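PDB 5A8C: carbohydrate binding family 6 from Clostridium thermocellum, which probably hydrolyses terminal alpha-L-arabinofuranosyl linkages of arabinose-bearing polysaccharides, as a family 43 glycoside hydrolase built on a five-bladed beta-propeller. Local coordinates for residues Ser225-Phe230 with Ser235-Met240; His269-Tyr274 with Trp278-His283; Met306-Asn309 with Thr313-Gln316; Asn122-Ala127 with Met175-Asn180. All coordinates share one frame; numbering follows the deposited sequence. Where two conformers were deposited one is given.

Contact 1 (Ser225-Phe230 with Ser235-Met240)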
loop_
_atom_site.group_PDB
_atom_site.type_symbol
_atom_site.label_atom_id
_atom_site.label_comp_id
_atom_site.label_asym_id
_atom_site.label_seq_id
_atom_site.Cartn_x
_atom_site.Cartn_y
_atom_site.Cartn_z
ATOM N N SER A 225 -10.545 -0.839 -1.173
ATOM C CA SER A 225 -10.124 -1.930 -0.281
ATOM C C SER A 225 -9.258 -1.368 0.841
ATOM O O SER A 225 -8.690 -0.267 0.708
ATOM C CB SER A 225 -9.468 -3.056 -1.056
ATOM O OG SER A 225 -8.333 -2.618 -1.774
ATOM N N TYR A 226 -9.177 -2.088 1.941
ATOM C CA TYR A 226 -8.589 -1.527 3.139
ATOM C C TYR A 226 -8.350 -2.612 4.162
ATOM O O TYR A 226 -8.935 -3.719 4.061
ATOM C CB TYR A 226 -9.484 -0.449 3.738
ATOM C CG TYR A 226 -10.857 -0.921 4.161
ATOM C CD1 TYR A 226 -11.885 -1.078 3.239
ATOM C CD2 TYR A 226 -11.129 -1.223 5.479
ATOM C CE1 TYR A 226 -13.141 -1.497 3.634
ATOM C CE2 TYR A 226 -12.389 -1.640 5.899
ATOM C CZ TYR A 226 -13.409 -1.771 4.966
ATOM O OH TYR A 226 -14.702 -2.115 5.337
ATOM N N ALA A 227 -7.541 -2.320 5.164
ATOM C CA ALA A 227 -7.395 -3.174 6.323
ATOM C C ALA A 227 -8.391 -2.743 7.398
ATOM O O ALA A 227 -8.467 -1.555 7.754
ATOM C CB ALA A 227 -5.977 -3.138 6.858
ATOM N N SER A 228 -9.129 -3.721 7.906
ATOM C CA SER A 228 -10.127 -3.451 8.978
ATOM C C SER A 228 -9.455 -3.460 10.328
ATOM O O SER A 228 -8.302 -3.856 10.513
ATOM C CB SER A 228 -11.286 -4.403 8.882
ATOM O OG SER A 228 -10.868 -5.714 9.111
ATOM N N ASP A 229 -10.238 -2.974 11.322
ATOM C CA ASP A 229 -9.741 -2.866 12.676
ATOM C C ASP A 229 -9.762 -4.245 13.390
ATOM O O ASP A 229 -9.984 -5.267 12.779
ATOM C CB ASP A 229 -10.480 -1.754 13.368
ATOM C CG ASP A 229 -11.960 -2.025 13.609
ATOM O OD1 ASP A 229 -12.365 -3.205 13.674
ATOM O OD2 ASP A 229 -12.706 -1.004 13.727
ATOM N N PHE A 230 -9.493 -4.202 14.674
ATOM C CA PHE A 230 -9.391 -5.398 15.511
ATOM C C PHE A 230 -10.667 -5.625 16.354
ATOM O O PHE A 230 -10.649 -6.320 17.347
ATOM C CB PHE A 230 -8.107 -5.357 16.326
ATOM C CG PHE A 230 -6.845 -5.559 15.471
ATOM C CD1 PHE A 230 -6.315 -4.524 14.735
ATOM C CD2 PHE A 230 -6.247 -6.797 15.355
ATOM C CE1 PHE A 230 -5.181 -4.706 13.933
ATOM C CE2 PHE A 230 -5.121 -6.987 14.562
ATOM C CZ PHE A 230 -4.580 -5.940 13.848
ATOM N N SER A 235 -7.402 -8.043 12.037
ATOM C CA SER A 235 -7.556 -7.249 10.838
ATOM C C SER A 235 -7.617 -8.117 9.571
ATOM O O SER A 235 -6.776 -9.005 9.373
ATOM C CB SER A 235 -6.377 -6.300 10.737
ATOM O OG SER A 235 -6.415 -5.491 9.573
ATOM N N LYS A 236 -8.576 -7.814 8.715
ATOM C CA LYS A 236 -8.743 -8.450 7.406
ATOM C C LYS A 236 -8.663 -7.398 6.329
ATOM O O LYS A 236 -8.970 -6.211 6.595
ATOM C CB LYS A 236 -10.017 -9.256 7.330
ATOM C CG LYS A 236 -10.093 -10.409 8.312
ATOM C CD LYS A 236 -11.291 -11.291 8.184
ATOM C CE LYS A 236 -11.294 -12.438 9.184
ATOM N NZ LYS A 236 -12.495 -13.305 9.062
ATOM N N ILE A 237 -8.381 -7.790 5.112
ATOM C CA ILE A 237 -8.490 -6.905 3.957
ATOM C C ILE A 237 -9.924 -7.028 3.449
ATOM O O ILE A 237 -10.350 -8.121 3.048
ATOM C CB ILE A 237 -7.481 -7.231 2.858
ATOM C CG1 ILE A 237 -6.058 -7.300 3.370
ATOM C CG2 ILE A 237 -7.641 -6.226 1.715
ATOM C CD1 ILE A 237 -5.560 -6.068 4.138
ATOM N N GLU A 238 -10.649 -5.925 3.530
ATOM C CA GLU A 238 -12.066 -5.876 3.181
ATOM C C GLU A 238 -12.268 -4.830 2.115
ATOM O O GLU A 238 -11.337 -4.124 1.727
ATOM C CB GLU A 238 -12.912 -5.652 4.423
ATOM C CG GLU A 238 -12.489 -6.613 5.548
ATOM C CD GLU A 238 -13.419 -6.729 6.734
ATOM O OE1 GLU A 238 -14.656 -6.634 6.553
ATOM O OE2 GLU A 238 -12.938 -6.968 7.838
ATOM N N TYR A 239 -13.492 -4.754 1.545
ATOM C CA TYR A 239 -13.675 -3.844 0.431
ATOM C C TYR A 239 -15.127 -3.455 0.227
ATOM O O TYR A 239 -16.067 -4.100 0.691
ATOM C CB TYR A 239 -13.084 -4.411 -0.881
ATOM C CG TYR A 239 -13.932 -5.460 -1.575
ATOM C CD1 TYR A 239 -14.175 -6.702 -0.967
ATOM C CD2 TYR A 239 -14.496 -5.236 -2.804
ATOM C CE1 TYR A 239 -14.957 -7.647 -1.580
ATOM C CE2 TYR A 239 -15.289 -6.184 -3.439
ATOM C CZ TYR A 239 -15.480 -7.407 -2.825
ATOM O OH TYR A 239 -16.311 -8.313 -3.451
ATOM N N MET A 240 -15.229 -2.369 -0.546
ATOM C CA MET A 240 -16.481 -1.796 -1.017
ATOM C C MET A 240 -16.410 -1.570 -2.510
ATOM O O MET A 240 -15.309 -1.410 -3.056
ATOM C CB MET A 240 -16.766 -0.458 -0.349
ATOM C CG MET A 240 -16.626 -0.410 1.153
ATOM S SD MET A 240 -17.162 1.149 1.885
ATOM C CE MET A 240 -16.072 2.300 1.235
#
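Two aromatic rings of 225-230 lie against 235-240. Over one face of the Phe-230 ring comes Ser-235, its backbone N above the rim and its CB making a CH-pi contact 4.0 Å from the ring centroid; Phe-210 meets the same ring edge-to-face. The Tyr-226 ring has CB of Glu-238 over one face, 4.0 Å from CZ, and its plane is only 19° from that of the glutamate carboxylate. With CG between the backbone N and the carbonyl carbon (chi1 61°), the tyrosine ring folds across the neighbouring strand, and its hydroxyl reaches the carbonyl of Pro-207. Beneath these groups runs an antiparallel beta hairpin, two middle strands of a four-stranded propeller blade. Tyr-226 and Glu-238 form its hydrogen-bonded pair, with Glu-238 N 2.8 Å from Tyr-226 O, while small Ser-225 and Ala-227 sit in non-hydrogen-bonded pairs facing Tyr-239 and Ile-237. Where the strands end, serines suit the turn because their short hydroxyls reach backbone atoms. Ser-235 OG donates to Ser-228 O at 2.7 Å. Ser-228 OG takes the N-H of Lys-236 at 3.1 Å, nearly straight at 166°, and gives its own proton to Glu-238 OE2 at 2.7 Å, arriving from above the carboxylate plane. The other carboxylate oxygen, OE1, accepts from the Tyr-251 hydroxyl and forms a salt bridge with Arg-208.

Contact 2 (His269-Tyr274 with Trp278-His283)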
loop_
_atom_site.group_PDB
_atom_site.type_symbol
_atom_site.label_atom_id
_atom_site.label_comp_id
_atom_site.label_asym_id
_atom_site.label_seq_id
_atom_site.Cartn_x
_atom_site.Cartn_y
_atom_site.Cartn_z
ATOM N N HIS A 269 -2.107 -4.706 1.984
ATOM C CA HIS A 269 -2.137 -5.277 0.640
ATOM C C HIS A 269 -2.076 -4.253 -0.485
ATOM O O HIS A 269 -2.295 -3.029 -0.297
ATOM C CB HIS A 269 -3.561 -5.969 0.530
ATOM C CG HIS A 269 -4.647 -4.959 0.418
ATOM N ND1 HIS A 269 -4.824 -3.958 1.354
ATOM C CD2 HIS A 269 -5.436 -4.654 -0.655
ATOM C CE1 HIS A 269 -5.715 -3.105 0.853
ATOM N NE2 HIS A 269 -6.150 -3.527 -0.336
ATOM N N ALA A 270 -1.942 -4.803 -1.688
ATOM C CA ALA A 270 -2.216 -4.070 -2.935
ATOM C C ALA A 270 -2.824 -5.094 -3.898
ATOM O O ALA A 270 -2.542 -6.276 -3.842
ATOM C CB ALA A 270 -1.019 -3.394 -3.527
ATOM N N ILE A 271 -3.611 -4.590 -4.851
ATOM C CA ILE A 271 -4.230 -5.394 -5.924
ATOM C C ILE A 271 -3.705 -4.920 -7.269
ATOM O O ILE A 271 -3.731 -3.712 -7.521
ATOM C CB ILE A 271 -5.777 -5.247 -5.850
ATOM C CG1 ILE A 271 -6.297 -5.785 -4.528
ATOM C CG2 ILE A 271 -6.420 -5.921 -7.034
ATOM C CD1 ILE A 271 -7.721 -5.483 -4.182
ATOM N N VAL A 272 -3.248 -5.855 -8.090
ATOM C CA VAL A 272 -2.606 -5.461 -9.320
ATOM C C VAL A 272 -2.893 -6.508 -10.400
ATOM O O VAL A 272 -2.921 -7.705 -10.132
ATOM C CB VAL A 272 -1.048 -5.275 -9.108
ATOM C CG1 VAL A 272 -0.358 -6.592 -8.729
ATOM C CG2 VAL A 272 -0.366 -4.649 -10.298
ATOM N N GLU A 273 -3.034 -6.035 -11.633
ATOM C CA GLU A 273 -3.190 -6.915 -12.805
ATOM C C GLU A 273 -1.833 -7.031 -13.493
ATOM O O GLU A 273 -1.122 -6.035 -13.693
ATOM C CB GLU A 273 -4.206 -6.332 -13.766
ATOM C CG GLU A 273 -4.588 -7.310 -14.862
ATOM C CD GLU A 273 -5.547 -6.768 -15.883
ATOM O OE1 GLU A 273 -5.816 -5.550 -15.917
ATOM O OE2 GLU A 273 -6.018 -7.613 -16.691
ATOM N N TYR A 274 -1.453 -8.260 -13.843
ATOM C CA TYR A 274 -0.162 -8.496 -14.517
ATOM C C TYR A 274 -0.348 -9.621 -15.500
ATOM O O TYR A 274 -0.765 -10.730 -15.106
ATOM C CB TYR A 274 0.925 -8.819 -13.489
ATOM C CG TYR A 274 2.305 -9.137 -14.084
ATOM C CD1 TYR A 274 2.938 -8.221 -14.942
ATOM C CD2 TYR A 274 2.939 -10.331 -13.828
ATOM C CE1 TYR A 274 4.199 -8.454 -15.438
ATOM C CE2 TYR A 274 4.212 -10.554 -14.306
ATOM C CZ TYR A 274 4.816 -9.638 -15.156
ATOM O OH TYR A 274 6.081 -9.928 -15.633
ATOM N N TRP A 278 -4.901 -11.351 -12.091
ATOM C CA TRP A 278 -4.902 -10.437 -10.956
ATOM C C TRP A 278 -4.232 -11.079 -9.765
ATOM O O TRP A 278 -4.303 -12.288 -9.560
ATOM C CB TRP A 278 -6.335 -10.036 -10.602
ATOM C CG TRP A 278 -6.961 -9.187 -11.654
ATOM C CD1 TRP A 278 -7.509 -9.576 -12.826
ATOM C CD2 TRP A 278 -7.034 -7.760 -11.647
ATOM N NE1 TRP A 278 -7.947 -8.496 -13.555
ATOM C CE2 TRP A 278 -7.670 -7.363 -12.846
ATOM C CE3 TRP A 278 -6.642 -6.761 -10.728
ATOM C CZ2 TRP A 278 -7.933 -6.026 -13.124
ATOM C CZ3 TRP A 278 -6.913 -5.435 -11.012
ATOM C CH2 TRP A 278 -7.533 -5.070 -12.223
ATOM N N TYR A 279 -3.571 -10.251 -8.970
ATOM C CA TYR A 279 -2.856 -10.677 -7.787
ATOM C C TYR A 279 -3.109 -9.734 -6.627
ATOM O O TYR A 279 -3.286 -8.525 -6.810
ATOM C CB TYR A 279 -1.335 -10.701 -8.053
ATOM C CG TYR A 279 -0.976 -11.642 -9.175
ATOM C CD1 TYR A 279 -0.755 -12.986 -8.940
ATOM C CD2 TYR A 279 -0.956 -11.207 -10.486
ATOM C CE1 TYR A 279 -0.548 -13.868 -9.995
ATOM C CE2 TYR A 279 -0.741 -12.070 -11.527
ATOM C CZ TYR A 279 -0.537 -13.404 -11.295
ATOM O OH TYR A 279 -0.338 -14.278 -12.320
ATOM N N VAL A 280 -3.109 -10.301 -5.435
ATOM C CA VAL A 280 -2.975 -9.517 -4.190
ATOM C C VAL A 280 -1.562 -9.727 -3.668
ATOM O O VAL A 280 -1.110 -10.873 -3.485
ATOM C CB VAL A 280 -4.021 -9.906 -3.148
ATOM C CG1 VAL A 280 -3.887 -9.104 -1.895
ATOM C CG2 VAL A 280 -5.420 -9.680 -3.676
ATOM N N VAL A 281 -0.847 -8.623 -3.458
ATOM C CA VAL A 281 0.412 -8.623 -2.744
ATOM C C VAL A 281 0.106 -8.200 -1.315
ATOM O O VAL A 281 -0.729 -7.328 -1.083
ATOM C CB VAL A 281 1.459 -7.735 -3.427
ATOM C CG1 VAL A 281 1.937 -8.348 -4.746
ATOM C CG2 VAL A 281 1.096 -6.317 -3.591
ATOM N N TYR A 282 0.783 -8.816 -0.351
ATOM C CA TYR A 282 0.474 -8.584 1.065
ATOM C C TYR A 282 1.673 -8.917 1.874
ATOM O O TYR A 282 2.799 -9.097 1.317
ATOM C CB TYR A 282 -0.805 -9.338 1.468
ATOM C CG TYR A 282 -0.736 -10.835 1.309
ATOM C CD1 TYR A 282 -0.985 -11.441 0.081
ATOM C CD2 TYR A 282 -0.469 -11.646 2.397
ATOM C CE1 TYR A 282 -0.952 -12.828 -0.065
ATOM C CE2 TYR A 282 -0.451 -13.021 2.248
ATOM C CZ TYR A 282 -0.733 -13.600 1.041
ATOM O OH TYR A 282 -0.731 -14.979 0.961
ATOM N N HIS A 283 1.554 -9.043 3.180
ATOM C CA HIS A 283 2.675 -9.484 4.013
ATOM C C HIS A 283 2.241 -10.480 5.050
ATOM O O HIS A 283 1.075 -10.579 5.467
ATOM C CB HIS A 283 3.449 -8.286 4.670
ATOM C CG HIS A 283 2.678 -7.498 5.676
ATOM N ND1 HIS A 283 2.534 -6.143 5.565
ATOM C CD2 HIS A 283 2.097 -7.907 6.844
ATOM C CE1 HIS A 283 1.848 -5.760 6.604
ATOM N NE2 HIS A 283 1.552 -6.778 7.399
HETATM O O HOH W 1 -8.779 -8.917 -16.290
HETATM O O HOH W 2 0.101 -13.394 -14.829
#
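Glu-273 lies flat over the indole of Trp-278: its CB stands 3.6 Å from the centroid of the six-membered ring, almost on the ring normal, and its carboxylate plane is 14° from that of the ring. The glutamate chain is fully stretched (chi1 -170°, chi2 -177°), which carries CG and CD along the indole face and brings OE1 to 3.5 Å from CZ2 of Trp-278. A water in the plane of the indole accepts from Trp-278 NE1 and donates to Glu-273 OE2, tying the acid's end to the ring edge. Tryptophan suits this partly exposed position by offering a broad apolar face while its N-H still finds a polar partner. Its ring also meets CG2 of Ile-271, 3.8 Å from CE3; beside that isoleucine, Val-280 points the same way.

On the opposite side of the strands, Val-281 has CG1 anti to its carbonyl carbon, which leaves CG2 between the backbone N and that carbon, 3.6 Å from CB of Ala-270, where a small residue leaves room for the branch. Val-272 packs CG1 on CB of Tyr-279. The Tyr-279 hydroxyl is linked through a second water to Tyr-274 O, which lies in the plane of the Tyr-279 ring, at its edge. Paired backbone bonds join Ala-270 with Val-281 and Val-272 with Tyr-279, such as Tyr-279 N to Val-272 O at 2.9 Å. Short-turned antiparallel pairing of this kind is the beta hairpin of a propeller blade, extended here by strand 300-306, which pairs with 277-284.

Contact 3 (Met306-Asn309 with Thr313-Gln316)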
loop_
_atom_site.group_PDB
_atom_site.type_symbol
_atom_site.label_atom_id
_atom_site.label_comp_id
_atom_site.label_asym_id
_atom_site.label_seq_id
_atom_site.Cartn_x
_atom_site.Cartn_y
_atom_site.Cartn_z
ATOM N N MET A 306 -5.744 -13.566 -7.415
ATOM C CA MET A 306 -7.065 -13.050 -7.056
ATOM C C MET A 306 -7.980 -13.306 -8.258
ATOM O O MET A 306 -7.556 -13.108 -9.403
ATOM C CB MET A 306 -6.949 -11.555 -6.767
ATOM C CG MET A 306 -8.192 -10.931 -6.128
ATOM S SD MET A 306 -8.170 -9.143 -6.120
ATOM C CE MET A 306 -8.899 -8.798 -7.705
ATOM N N PHE A 307 -9.243 -13.602 -7.978
ATOM C CA PHE A 307 -10.227 -13.852 -8.998
ATOM C C PHE A 307 -11.471 -13.021 -8.735
ATOM O O PHE A 307 -11.839 -12.781 -7.582
ATOM C CB PHE A 307 -10.617 -15.355 -8.979
ATOM C CG PHE A 307 -9.452 -16.274 -9.147
ATOM C CD1 PHE A 307 -8.910 -16.477 -10.388
ATOM C CD2 PHE A 307 -8.823 -16.845 -8.071
ATOM C CE1 PHE A 307 -7.815 -17.318 -10.567
ATOM C CE2 PHE A 307 -7.726 -17.673 -8.225
ATOM C CZ PHE A 307 -7.234 -17.886 -9.454
ATOM N N TYR A 308 -12.137 -12.667 -9.827
ATOM C CA TYR A 308 -13.455 -11.996 -9.767
ATOM C C TYR A 308 -14.592 -13.007 -9.986
ATOM O O TYR A 308 -14.449 -13.922 -10.788
ATOM C CB TYR A 308 -13.596 -10.904 -10.824
ATOM C CG TYR A 308 -12.672 -9.758 -10.614
ATOM C CD1 TYR A 308 -13.025 -8.698 -9.788
ATOM C CD2 TYR A 308 -11.450 -9.675 -11.254
ATOM C CE1 TYR A 308 -12.171 -7.608 -9.608
ATOM C CE2 TYR A 308 -10.600 -8.608 -11.104
ATOM C CZ TYR A 308 -10.984 -7.574 -10.272
ATOM O OH TYR A 308 -10.143 -6.468 -10.101
ATOM N N ASN A 309 -15.686 -12.812 -9.285
ATOM C CA ASN A 309 -16.940 -13.475 -9.584
ATOM C C ASN A 309 -17.574 -12.819 -10.794
ATOM O O ASN A 309 -17.214 -11.694 -11.173
ATOM C CB ASN A 309 -17.875 -13.386 -8.373
ATOM C CG ASN A 309 -17.343 -14.122 -7.167
ATOM O OD1 ASN A 309 -16.943 -15.261 -7.302
ATOM N ND2 ASN A 309 -17.354 -13.501 -5.998
ATOM N N THR A 313 -17.879 -8.901 -7.939
ATOM C CA THR A 313 -17.312 -9.034 -6.611
ATOM C C THR A 313 -16.020 -9.854 -6.729
ATOM O O THR A 313 -15.734 -10.529 -7.731
ATOM C CB THR A 313 -18.293 -9.648 -5.626
ATOM O OG1 THR A 313 -18.724 -10.925 -6.069
ATOM C CG2 THR A 313 -19.500 -8.720 -5.458
ATOM N N ILE A 314 -15.210 -9.737 -5.682
ATOM C CA ILE A 314 -13.913 -10.413 -5.593
ATOM C C ILE A 314 -14.053 -11.656 -4.727
ATOM O O ILE A 314 -14.547 -11.585 -3.598
ATOM C CB ILE A 314 -12.840 -9.455 -5.040
ATOM C CG1 ILE A 314 -12.649 -8.296 -5.999
ATOM C CG2 ILE A 314 -11.542 -10.216 -4.796
ATOM C CD1 ILE A 314 -11.787 -7.184 -5.461
ATOM N N LYS A 315 -13.598 -12.799 -5.246
ATOM C CA LYS A 315 -13.566 -14.021 -4.417
ATOM C C LYS A 315 -12.509 -13.885 -3.361
ATOM O O LYS A 315 -11.445 -13.345 -3.577
ATOM C CB LYS A 315 -13.189 -15.278 -5.188
ATOM C CG LYS A 315 -14.209 -15.686 -6.199
ATOM C CD LYS A 315 -13.838 -17.012 -6.861
ATOM C CE LYS A 315 -13.970 -16.972 -8.394
ATOM N NZ LYS A 315 -13.243 -18.027 -9.186
ATOM N N GLN A 316 -12.814 -14.394 -2.194
ATOM C CA GLN A 316 -11.822 -14.354 -1.141
ATOM C C GLN A 316 -10.543 -15.111 -1.582
ATOM O O GLN A 316 -10.603 -16.235 -2.068
ATOM C CB GLN A 316 -12.376 -14.946 0.137
ATOM C CG GLN A 316 -11.409 -14.811 1.304
ATOM C CD GLN A 316 -12.085 -15.110 2.568
ATOM O OE1 GLN A 316 -13.222 -14.659 2.860
ATOM N NE2 GLN A 316 -11.415 -15.892 3.350
HETATM O O HOH W 3 -9.564 -14.349 -5.257
#
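Tyr-308 and Ile-314 meet at the single backbone bridge of a hairpin-like turn in the loop after the propeller strand 300-306, the centre of the contact lying about 19 Å from the centre of the chain. Their side chains lie alongside each other and point the same way, CE1 of the tyrosine 3.7 Å from CG1 of the isoleucine. The Tyr-308 hydroxyl goes on to His-216. A branched aliphatic residue fits here because its arms serve two neighbours: while CG1 meets the tyrosine, CG2 touches CG of Met-306 at 3.7 Å, and the methionine bends at chi3 (88°) to bring CE toward Ile-314 CD1.

Lys-315 donates its backbone N-H to Phe-307 O, and a water joins Phe-307 N to Lys-315 O. A long flexible lysine suits this exposed border; its side chain takes two conformers, in one of which the methylenes lie across the turn.

Asn-309 can be followed from CB to its tip. CB lies 3.5 Å from Thr-313 OG1 and near Thr-313 O, which accepts the asparagine's own backbone N-H. CG, anti to the carbonyl carbon (chi1 -64°), sets the amide beside the threonine hydroxyl, and OD1 faces Lys-315. Asparagine suits the place because its short side chain ends in an N-H donor. Thr-313 OG1, also bonded to Asp-311 OD1 within the turn, receives ND2 of Asn-309 at 2.9 Å, almost in the amide plane, the N-H pointing to it at 165°.

Contact 4 (Asn122-Ala127 with Met175-Asn180)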
loop_
_atom_site.group_PDB
_atom_site.type_symbol
_atom_site.label_atom_id
_atom_site.label_comp_id
_atom_site.label_asym_id
_atom_site.label_seq_id
_atom_site.Cartn_x
_atom_site.Cartn_y
_atom_site.Cartn_z
ATOM N N ASN A 122 3.092 12.005 10.314
ATOM C CA ASN A 122 3.481 13.406 10.241
ATOM C C ASN A 122 3.653 13.841 8.811
ATOM O O ASN A 122 4.748 14.184 8.367
ATOM C CB ASN A 122 4.766 13.649 11.012
ATOM C CG ASN A 122 4.727 13.065 12.377
ATOM O OD1 ASN A 122 5.566 12.203 12.744
ATOM N ND2 ASN A 122 3.754 13.472 13.128
ATOM N N GLY A 123 2.547 13.791 8.045
ATOM C CA GLY A 123 2.546 14.171 6.655
ATOM C C GLY A 123 2.746 13.012 5.708
ATOM O O GLY A 123 3.380 12.002 6.029
ATOM N N ILE A 124 2.233 13.178 4.473
ATOM C CA ILE A 124 2.434 12.232 3.373
ATOM C C ILE A 124 3.263 12.934 2.294
ATOM O O ILE A 124 2.951 14.061 1.907
ATOM C CB ILE A 124 1.087 11.755 2.823
ATOM C CG1 ILE A 124 0.374 10.900 3.867
ATOM C CG2 ILE A 124 1.264 10.990 1.507
ATOM C CD1 ILE A 124 -1.062 10.590 3.556
ATOM N N GLY A 125 4.315 12.241 1.844
ATOM C CA GLY A 125 5.186 12.750 0.814
ATOM C C GLY A 125 5.035 12.078 -0.538
ATOM O O GLY A 125 4.330 11.074 -0.685
ATOM N N VAL A 126 5.727 12.666 -1.498
ATOM C CA VAL A 126 5.870 12.092 -2.842
ATOM C C VAL A 126 7.317 12.169 -3.255
ATOM O O VAL A 126 7.980 13.189 -3.130
ATOM C CB VAL A 126 4.985 12.812 -3.872
ATOM C CG1 VAL A 126 5.286 14.318 -3.957
ATOM C CG2 VAL A 126 5.117 12.148 -5.248
ATOM N N ALA A 127 7.843 11.043 -3.749
ATOM C CA ALA A 127 9.185 10.994 -4.325
ATOM C C ALA A 127 9.087 10.542 -5.769
ATOM O O ALA A 127 8.170 9.809 -6.154
ATOM C CB ALA A 127 10.062 10.062 -3.511
ATOM N N MET A 175 -5.674 10.683 -4.366
ATOM C CA MET A 175 -4.984 10.052 -3.238
ATOM C C MET A 175 -5.991 9.766 -2.140
ATOM O O MET A 175 -6.564 10.720 -1.603
ATOM C CB MET A 175 -3.859 10.882 -2.708
ATOM C CG MET A 175 -3.164 10.224 -1.516
ATOM S SD MET A 175 -2.066 11.242 -0.528
ATOM C CE MET A 175 -0.787 11.269 -1.706
ATOM N N TYR A 176 -6.138 8.504 -1.796
ATOM C CA TYR A 176 -6.920 8.059 -0.640
ATOM C C TYR A 176 -5.964 7.873 0.528
ATOM O O TYR A 176 -4.833 7.417 0.320
ATOM C CB TYR A 176 -7.626 6.711 -0.963
ATOM C CG TYR A 176 -8.539 6.774 -2.163
ATOM C CD1 TYR A 176 -8.057 6.776 -3.467
ATOM C CD2 TYR A 176 -9.940 6.881 -2.008
ATOM C CE1 TYR A 176 -8.891 6.872 -4.564
ATOM C CE2 TYR A 176 -10.768 6.951 -3.110
ATOM C CZ TYR A 176 -10.261 6.967 -4.396
ATOM O OH TYR A 176 -11.024 7.027 -5.517
ATOM N N PHE A 177 -6.365 8.224 1.745
ATOM C CA PHE A 177 -5.445 8.132 2.875
ATOM C C PHE A 177 -6.267 8.168 4.169
ATOM O O PHE A 177 -7.485 8.369 4.138
ATOM C CB PHE A 177 -4.383 9.258 2.832
ATOM C CG PHE A 177 -4.966 10.650 2.866
ATOM C CD1 PHE A 177 -5.413 11.258 1.697
ATOM C CD2 PHE A 177 -4.987 11.381 4.029
ATOM C CE1 PHE A 177 -5.909 12.573 1.718
ATOM C CE2 PHE A 177 -5.455 12.686 4.068
ATOM C CZ PHE A 177 -5.892 13.276 2.898
ATOM N N GLY A 178 -5.573 7.986 5.270
ATOM C CA GLY A 178 -6.223 8.033 6.568
ATOM C C GLY A 178 -6.011 6.771 7.372
ATOM O O GLY A 178 -5.302 5.838 6.979
ATOM N N GLY A 179 -6.670 6.705 8.523
ATOM C CA GLY A 179 -6.518 5.597 9.401
ATOM C C GLY A 179 -7.288 5.794 10.696
ATOM O O GLY A 179 -7.605 6.908 11.075
ATOM N N ASN A 180 -7.599 4.686 11.344
ATOM C CA ASN A 180 -8.121 4.620 12.697
ATOM C C ASN A 180 -9.546 5.160 12.801
ATOM O O ASN A 180 -9.848 6.011 13.633
ATOM C CB ASN A 180 -7.225 5.324 13.704
ATOM C CG ASN A 180 -7.584 5.002 15.111
ATOM O OD1 ASN A 180 -8.058 3.919 15.420
ATOM N ND2 ASN A 180 -7.356 5.943 15.997
#
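Packing between successive blades of the five-bladed beta-propeller is what joins 122-127 to 175-180: strand 124-129 closes the edge of a three-stranded sheet, and strand 173-178 belongs to the next sheet along the chain. The backbones stay well apart, with CA of Ile-124 8.9 Å from CA of Phe-177, and apolar side chains bridge the gap.

Ile-124 does this with two branches. Its CG2 methyl meets the tip of Met-175, lying 3.8 Å from CE and 3.9 Å from SD, as the two side chains slide past each other in opposite directions. Its CD1, at the end of the longer branch, comes 3.7 Å from CB of Phe-177 and 4.0 Å from CG, approaching the ring obliquely. CD1 is anti to CA (chi2 169°), which gives this methyl its reach, while CG2 stays near the methionine. Isoleucine therefore suits the place, since one residue can pack against two partners on alternate positions of the facing strand. Methionine suits its own place because an unbranched chain can travel outward and then bend at chi3 (-74°), laying CE over the isoleucine. Phe-177 offers a broad apolar body, with the carbonyl oxygen of Met-175 in the plane of its ring, at the edge.

All three residues are buried. Around them, Val-145 and Leu-160 from loops touch Phe-177 together with Arg-186 and Ile-188 of strand 185-190, while Tyr-116 of strand 112-118 packs against Met-175.

How the contacts relate
Contacts 1, 2 and 3 form a connected group, whereas contact 4 stands apart, its centre about 28 Å from that of contact 3 and about 20 Å from that of contact 2. Contacts 1 and 2, neighbouring blades with centres about 15 Å apart, are joined by a probable hydrogen bond between Ser-225 OG and His-269 NE2 at 2.8 Å. Probable hydrogen bonds also join Tyr-239 OH of contact 1 with Ile-314 N of contact 3 at 2.9 Å, and Trp-278 O of contact 2 with Met-306 N of contact 3, also at 2.9 Å. The bound calcium ion lies about 6 Å from the side chain of Ala-270 and about 9 Å from those of Ser-225 and Phe-177.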